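PDB 4ESK: leukocyte-associated immunoglobulin-like receptor 1, which acts as an inhibitory receptor on natural killer cells, B cells and T cells, recruiting the phosphatases PTPN6 and PTPN11 once its cytoplasmic tyrosines are phosphorylated. Local coordinates for residues K54-E57 against E62-F65. Sequence-based numbering, arbitrary orientation. Where two conformers were deposited one is given.
Sequences KSTE and EDEF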
loop_
_atom_site.group_PDB
_atom_site.type_symbol
_atom_site.label_atom_id
_atom_site.label_comp_id
_atom_site.label_asym_id
_atom_site.label_seq_id
_atom_site.Cartn_x
_atom_site.Cartn_y
_atom_site.Cartn_z
ATOM N N LYS A 54 -2.495 8.142 7.801
ATOM C CA LYS A 54 -2.458 8.058 9.246
ATOM C C LYS A 54 -1.052 8.287 9.766
ATOM O O LYS A 54 -0.113 8.314 8.988
ATOM C CB LYS A 54 -2.993 6.707 9.750
ATOM C CG LYS A 54 -2.260 5.468 9.260
ATOM C CD LYS A 54 -2.692 4.233 10.046
ATOM C CE LYS A 54 -2.368 2.942 9.314
ATOM N NZ LYS A 54 -2.884 1.738 10.012
ATOM N N SER A 55 -0.945 8.483 11.084
ATOM C CA SER A 55 0.336 8.551 11.753
ATOM C C SER A 55 1.016 7.196 11.664
ATOM O O SER A 55 0.355 6.158 11.657
ATOM C CB SER A 55 0.171 8.917 13.225
ATOM O OG SER A 55 1.392 8.710 13.906
ATOM N N THR A 56 2.338 7.199 11.588
ATOM C CA THR A 56 3.093 5.946 11.539
ATOM C C THR A 56 3.111 5.202 12.879
ATOM O O THR A 56 2.970 5.808 13.939
ATOM C CB THR A 56 4.556 6.242 11.146
ATOM O OG1 THR A 56 5.057 7.261 12.027
ATOM C CG2 THR A 56 4.651 6.707 9.705
ATOM N N GLU A 57 3.324 3.885 12.834
ATOM C CA GLU A 57 3.535 3.087 14.058
ATOM C C GLU A 57 4.818 3.473 14.803
ATOM O O GLU A 57 5.845 3.645 14.182
ATOM C CB GLU A 57 3.638 1.602 13.691
ATOM C CG GLU A 57 2.335 1.006 13.193
ATOM C CD GLU A 57 1.419 0.580 14.323
ATOM O OE1 GLU A 57 1.861 0.551 15.490
ATOM O OE2 GLU A 57 0.247 0.271 14.039
ATOM N N GLU A 62 6.161 -1.501 9.663
ATOM C CA GLU A 62 5.070 -1.713 8.728
ATOM C C GLU A 62 3.840 -0.938 9.191
ATOM O O GLU A 62 3.568 -0.843 10.384
ATOM C CB GLU A 62 4.709 -3.210 8.625
ATOM C CG GLU A 62 5.783 -4.069 7.981
ATOM C CD GLU A 62 7.107 -4.107 8.746
ATOM O OE1 GLU A 62 7.139 -4.553 9.910
ATOM O OE2 GLU A 62 8.126 -3.670 8.188
ATOM N N ASP A 63 3.088 -0.436 8.230
ATOM C CA ASP A 63 1.864 0.340 8.463
ATOM C C ASP A 63 0.802 -0.213 7.518
ATOM O O ASP A 63 0.986 -0.190 6.299
ATOM C CB ASP A 63 2.145 1.794 8.138
ATOM C CG ASP A 63 3.194 2.392 9.035
ATOM O OD1 ASP A 63 4.379 2.397 8.635
ATOM O OD2 ASP A 63 2.855 2.818 10.161
ATOM N N GLU A 64 -0.286 -0.729 8.077
ATOM C CA GLU A 64 -1.265 -1.452 7.288
ATOM C C GLU A 64 -2.531 -0.656 7.076
ATOM O O GLU A 64 -2.969 0.069 7.973
ATOM C CB GLU A 64 -1.665 -2.729 7.988
ATOM C CG GLU A 64 -0.566 -3.744 8.110
ATOM C CD GLU A 64 -1.094 -5.101 8.513
ATOM O OE1 GLU A 64 -2.324 -5.321 8.445
ATOM O OE2 GLU A 64 -0.268 -5.936 8.916
ATOM N N PHE A 65 -3.124 -0.831 5.905
ATOM C CA PHE A 65 -4.409 -0.233 5.565
ATOM C C PHE A 65 -5.321 -1.370 5.113
ATOM O O PHE A 65 -5.016 -2.036 4.135
ATOM C CB PHE A 65 -4.238 0.760 4.424
ATOM C CG PHE A 65 -3.389 1.959 4.758
ATOM C CD1 PHE A 65 -3.975 3.119 5.190
ATOM C CD2 PHE A 65 -2.012 1.935 4.596
ATOM C CE1 PHE A 65 -3.211 4.235 5.498
ATOM C CE2 PHE A 65 -1.234 3.044 4.907
ATOM C CZ PHE A 65 -1.839 4.203 5.342
HETATM O O HOH W 1 0.431 3.400 10.890
HETATM O O HOH W 2 -0.427 -0.884 10.968
#
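Residues 54-57 and 62-65 run in roughly opposing directions, 149° apart end to end, with the CA atoms of E57 and D63 the nearest such pair across them, 6.5 Å apart. No backbone-to-backbone hydrogen bond joins them; side chains and water bridge the gap. The backbone N of E57 donates to D63 OD2 (2.9 Å) in a fairly straight bond, 162° at the hydrogen, that meets the oxygen nearly along its C-O axis. A water that donates to S55 O also donates to D63 OD2, its oxygen 2.6 Å from that carboxylate oxygen, while OD1 is bound by H36 and Y82. Bonds to both oxygens should hold the rotation of the buried D63 carboxylate. With CG beside the backbone N (chi1 -68°), E57 lays CG 3.6 Å from E62 O. From the other end K54 reaches across with an extended chain, and NZ donates to E64 O (2.6 Å) in the carbonyl plane. On the way K54 CE lies over one face of the F65 ring, offset toward the rim, in a CH-pi contact 4.3 Å from the centroid. The contact joins edge strands 49-55 and 62-67 of the two sheets of the receptor's Ig-like domain, predicted to be extracellular: K54 pairs through its backbone with V42 of strand 41-46, D63 and F65 with C30 and V28 of strand 26-31, and F65 reaches L44 between the sheets.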